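PDB 6P0F: GTPase subunit of restriction endonuclease from Thermococcus gammatolerans, which probably recognises modified DNA through this YTH-like N-terminal domain, as part of an McrB-type GTP-dependent restriction endonuclease. Local coordinates for residues 19-33 / 42-54. Numbering follows the deposited sequence.
Sequences NFEETILKGVKRNEL and LDNCCSDVCYFWG
T23 and F52 join the end of helix 19-26 to strand 49-54 through both backbone and side chain. F52 N donates to T23 O (3.0 Å) from above the carbonyl plane, while T23 OG1 donates to F52 O (2.7 Å) nearly along the C=O axis. T23 OG1 lies between its backbone N and carbonyl carbon (chi1 59°), which turns the hydroxyl to the strand and CG2 onto F52 CZ; CB sits over the face of the F52 ring, 4.1 Å from its centroid. V28 CG2 meets the edge of that ring at CE1. Farther along the strand, the edge of F20 points at the face of W53 in a T-shaped pair, planes at 82°.

G27, with positive phi, ends the helix where a CB would collide with Y51 CE1, and the chain turns into a short antiparallel hydrogen-bonded pair: V28 N to C50 O (2.9 Å) and C50 N to V28 O (2.8 Å). A water links Y51 OH to K26 O. L33 CD1 packs on C50 CB (3.8 Å), beside the C46-C50 disulfide.

R30 reaches helix 42-45 on an extended chain, one guanidinium face on L42 CB, and holds D43 OD1 end-on with NH1 (2.8 Å) and NH2 (2.9 Å); E34 takes NE in a second salt bridge. A methionine here would probably deprive both carboxylates of their cationic mate and break the water link from NH1 to C46 O.

The second disulfide, C45-C98, ties helix 42-45 to strand 91-102. W115 also bonds T23 OG1, and its ring and that of F126 meet F52. Strand 49-55 lies between short strand 28-29 and strand 123-127 in the mixed sheet of this YTH domain, with W53 reaching I8 and I10 of strand 5-11.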
# COMPACT_ATOMS: atom_id res chain seq x y z
N ASN A 19 9.67 6.03 4.01
CA ASN A 19 8.32 6.60 4.04
C ASN A 19 7.29 5.56 4.45
O ASN A 19 6.37 5.85 5.22
CB ASN A 19 7.98 7.17 2.66
CG ASN A 19 8.79 8.42 2.32
OD1 ASN A 19 9.51 8.93 3.15
ND2 ASN A 19 8.66 8.89 1.10
N PHE A 20 7.44 4.34 3.94
CA PHE A 20 6.54 3.23 4.27
C PHE A 20 6.61 2.86 5.74
O PHE A 20 5.59 2.62 6.39
CB PHE A 20 6.94 2.04 3.39
CG PHE A 20 6.12 0.82 3.57
CD1 PHE A 20 4.84 0.74 3.05
CD2 PHE A 20 6.64 -0.30 4.24
CE1 PHE A 20 4.09 -0.44 3.20
CE2 PHE A 20 5.90 -1.47 4.36
CZ PHE A 20 4.63 -1.52 3.84
N GLU A 21 7.83 2.79 6.28
CA GLU A 21 7.98 2.54 7.71
C GLU A 21 7.27 3.61 8.52
O GLU A 21 6.62 3.31 9.52
CB GLU A 21 9.47 2.48 8.04
CG GLU A 21 9.77 2.19 9.50
CD GLU A 21 11.28 2.07 9.74
OE1 GLU A 21 12.00 3.01 9.37
OE2 GLU A 21 11.73 1.02 10.25
N GLU A 22 7.35 4.86 8.08
CA GLU A 22 6.77 5.95 8.85
C GLU A 22 5.25 5.85 8.93
O GLU A 22 4.68 5.98 10.01
CB GLU A 22 7.20 7.29 8.27
CG GLU A 22 6.63 8.45 9.05
CD GLU A 22 7.40 8.69 10.38
OE1 GLU A 22 6.75 9.11 11.35
OE2 GLU A 22 8.64 8.50 10.38
N THR A 23 4.58 5.68 7.79
CA THR A 23 3.14 5.83 7.79
C THR A 23 2.34 4.56 7.61
O THR A 23 1.13 4.61 7.82
CB THR A 23 2.68 6.84 6.73
OG1 THR A 23 3.09 6.42 5.43
CG2 THR A 23 3.28 8.23 7.02
N ILE A 24 2.96 3.44 7.23
CA ILE A 24 2.27 2.15 7.17
C ILE A 24 2.69 1.23 8.30
O ILE A 24 1.85 0.55 8.90
CB ILE A 24 2.47 1.47 5.80
CG1 ILE A 24 1.77 2.27 4.71
CG2 ILE A 24 1.96 0.04 5.82
CD1 ILE A 24 0.25 2.26 4.83
N LEU A 25 3.98 1.14 8.60
CA LEU A 25 4.39 0.22 9.65
C LEU A 25 4.22 0.83 11.03
O LEU A 25 3.64 0.20 11.92
CB LEU A 25 5.82 -0.25 9.42
CG LEU A 25 6.15 -0.97 8.10
CD1 LEU A 25 7.57 -1.44 8.07
CD2 LEU A 25 5.18 -2.13 7.93
N LYS A 26 4.65 2.07 11.23
CA LYS A 26 4.46 2.77 12.48
C LYS A 26 3.10 3.45 12.54
O LYS A 26 2.32 3.20 13.46
CB LYS A 26 5.59 3.78 12.67
CG LYS A 26 5.55 4.49 13.95
CD LYS A 26 6.76 5.45 14.15
CE LYS A 26 6.92 6.48 13.01
NZ LYS A 26 5.76 7.44 12.86
N GLY A 27 2.79 4.23 11.51
CA GLY A 27 1.60 5.06 11.53
C GLY A 27 1.88 6.38 12.22
O GLY A 27 2.95 6.60 12.82
N VAL A 28 0.90 7.27 12.15
CA VAL A 28 1.07 8.59 12.75
C VAL A 28 -0.10 8.89 13.68
O VAL A 28 -1.24 8.48 13.45
CB VAL A 28 1.21 9.71 11.70
CG1 VAL A 28 2.34 9.43 10.72
CG2 VAL A 28 -0.06 9.92 10.93
N LYS A 29 0.19 9.63 14.75
CA LYS A 29 -0.88 10.06 15.63
C LYS A 29 -1.87 10.90 14.85
O LYS A 29 -1.49 11.66 13.96
CB LYS A 29 -0.30 10.85 16.80
CG LYS A 29 0.50 9.98 17.76
CD LYS A 29 1.20 10.79 18.84
CE LYS A 29 2.27 9.94 19.55
NZ LYS A 29 3.08 10.71 20.55
N ARG A 30 -3.15 10.76 15.17
CA ARG A 30 -4.17 11.51 14.44
C ARG A 30 -3.91 13.01 14.48
O ARG A 30 -4.19 13.71 13.50
CB ARG A 30 -5.55 11.20 15.04
CG ARG A 30 -6.66 11.98 14.40
CD ARG A 30 -8.03 11.64 15.02
NE ARG A 30 -8.98 12.69 14.69
CZ ARG A 30 -10.26 12.48 14.41
NH1 ARG A 30 -10.75 11.27 14.44
NH2 ARG A 30 -11.03 13.50 14.09
N ASN A 31 -3.37 13.53 15.58
CA ASN A 31 -3.13 14.98 15.64
C ASN A 31 -2.13 15.46 14.61
O ASN A 31 -2.14 16.65 14.28
CB ASN A 31 -2.71 15.37 17.06
CG ASN A 31 -3.85 15.20 18.05
OD1 ASN A 31 -5.01 15.00 17.65
ND2 ASN A 31 -3.53 15.28 19.33
N GLU A 32 -1.25 14.58 14.09
CA GLU A 32 -0.32 14.97 13.03
C GLU A 32 -1.05 15.27 11.72
O GLU A 32 -0.47 15.93 10.85
CB GLU A 32 0.75 13.88 12.83
CG GLU A 32 1.48 13.45 14.14
CD GLU A 32 2.57 12.37 13.91
OE1 GLU A 32 2.54 11.26 14.57
OE2 GLU A 32 3.47 12.64 13.07
N LEU A 33 -2.29 14.82 11.56
CA LEU A 33 -3.05 15.06 10.35
C LEU A 33 -4.19 16.06 10.53
O LEU A 33 -4.75 16.52 9.52
CB LEU A 33 -3.65 13.74 9.82
CG LEU A 33 -2.65 12.66 9.42
CD1 LEU A 33 -3.38 11.37 9.02
CD2 LEU A 33 -1.78 13.15 8.33
N LEU A 42 -10.77 11.20 9.13
CA LEU A 42 -10.10 10.75 10.34
C LEU A 42 -11.03 9.96 11.25
O LEU A 42 -10.64 8.93 11.82
CB LEU A 42 -9.52 11.96 11.07
CG LEU A 42 -8.51 12.78 10.28
CD1 LEU A 42 -8.08 13.99 11.09
CD2 LEU A 42 -7.32 11.90 9.92
N ASP A 43 -12.28 10.42 11.39
CA ASP A 43 -13.25 9.72 12.23
C ASP A 43 -13.55 8.32 11.68
O ASP A 43 -13.65 7.34 12.43
CB ASP A 43 -14.54 10.54 12.30
CG ASP A 43 -14.44 11.77 13.24
OD1 ASP A 43 -13.48 11.89 14.04
OD2 ASP A 43 -15.37 12.61 13.19
N ASN A 44 -13.76 8.23 10.37
CA ASN A 44 -14.15 6.96 9.78
C ASN A 44 -13.00 5.97 9.69
O ASN A 44 -13.24 4.76 9.68
CB ASN A 44 -14.73 7.21 8.39
CG ASN A 44 -16.16 7.73 8.44
OD1 ASN A 44 -16.74 7.92 9.52
ND2 ASN A 44 -16.71 8.01 7.27
N CYS A 45 -11.74 6.45 9.63
CA CYS A 45 -10.64 5.59 9.23
C CYS A 45 -9.41 5.53 10.15
O CYS A 45 -8.50 4.76 9.85
CB CYS A 45 -10.16 5.99 7.83
SG CYS A 45 -11.40 5.62 6.55
N CYS A 46 -9.33 6.33 11.19
CA CYS A 46 -8.22 6.20 12.14
C CYS A 46 -8.79 5.56 13.40
O CYS A 46 -9.52 6.20 14.15
CB CYS A 46 -7.58 7.55 12.45
SG CYS A 46 -6.83 8.25 11.00
N SER A 47 -8.48 4.27 13.61
CA SER A 47 -8.97 3.54 14.78
C SER A 47 -8.22 3.94 16.04
O SER A 47 -8.80 3.94 17.13
CB SER A 47 -8.85 2.03 14.51
OG SER A 47 -9.30 1.27 15.61
N ASP A 48 -6.95 4.33 15.93
CA ASP A 48 -6.26 4.98 17.04
C ASP A 48 -5.21 5.90 16.44
O ASP A 48 -5.33 7.13 16.48
CB ASP A 48 -5.66 3.97 18.03
CG ASP A 48 -5.03 2.74 17.37
OD1 ASP A 48 -4.13 2.89 16.52
OD2 ASP A 48 -5.38 1.59 17.76
N VAL A 49 -4.18 5.32 15.86
CA VAL A 49 -3.25 6.06 15.01
C VAL A 49 -3.75 5.90 13.58
O VAL A 49 -4.66 5.11 13.31
CB VAL A 49 -1.81 5.57 15.20
CG1 VAL A 49 -1.44 5.69 16.69
CG2 VAL A 49 -1.66 4.19 14.73
N CYS A 50 -3.18 6.66 12.66
CA CYS A 50 -3.57 6.63 11.26
C CYS A 50 -2.50 5.95 10.42
O CYS A 50 -1.31 6.16 10.62
CB CYS A 50 -3.80 8.04 10.70
SG CYS A 50 -5.00 9.03 11.61
N TYR A 51 -2.95 5.16 9.45
CA TYR A 51 -2.06 4.46 8.53
C TYR A 51 -2.42 4.87 7.11
O TYR A 51 -3.58 4.81 6.72
CB TYR A 51 -2.21 2.94 8.65
CG TYR A 51 -1.86 2.43 10.02
CD1 TYR A 51 -0.54 2.21 10.38
CD2 TYR A 51 -2.85 2.20 10.96
CE1 TYR A 51 -0.20 1.79 11.64
CE2 TYR A 51 -2.52 1.75 12.24
CZ TYR A 51 -1.19 1.54 12.56
OH TYR A 51 -0.80 1.09 13.81
N PHE A 52 -1.42 5.26 6.32
CA PHE A 52 -1.75 5.70 4.98
C PHE A 52 -0.51 5.62 4.09
O PHE A 52 0.62 5.62 4.56
CB PHE A 52 -2.35 7.12 4.98
CG PHE A 52 -1.41 8.21 5.49
CD1 PHE A 52 -1.24 8.42 6.85
CD2 PHE A 52 -0.74 9.04 4.61
CE1 PHE A 52 -0.38 9.42 7.30
CE2 PHE A 52 0.10 10.03 5.07
CZ PHE A 52 0.28 10.20 6.41
N TRP A 53 -0.77 5.53 2.79
CA TRP A 53 0.25 5.48 1.75
C TRP A 53 -0.16 6.46 0.67
O TRP A 53 -1.30 6.91 0.62
CB TRP A 53 0.39 4.06 1.21
CG TRP A 53 1.53 3.92 0.26
CD1 TRP A 53 1.48 3.55 -1.06
CD2 TRP A 53 2.92 4.18 0.54
NE1 TRP A 53 2.74 3.59 -1.62
CE2 TRP A 53 3.64 3.94 -0.65
CE3 TRP A 53 3.60 4.59 1.68
CZ2 TRP A 53 5.04 4.13 -0.72
CZ3 TRP A 53 4.99 4.74 1.60
CH2 TRP A 53 5.68 4.48 0.42
N GLY A 54 0.80 6.90 -0.13
CA GLY A 54 0.52 7.90 -1.13
C GLY A 54 1.24 7.58 -2.43
O GLY A 54 2.30 6.95 -2.42
O HOH W 1 1.75 0.83 14.58
O HOH W 2 -3.73 8.93 17.10
O HOH W 3 -9.96 8.77 15.43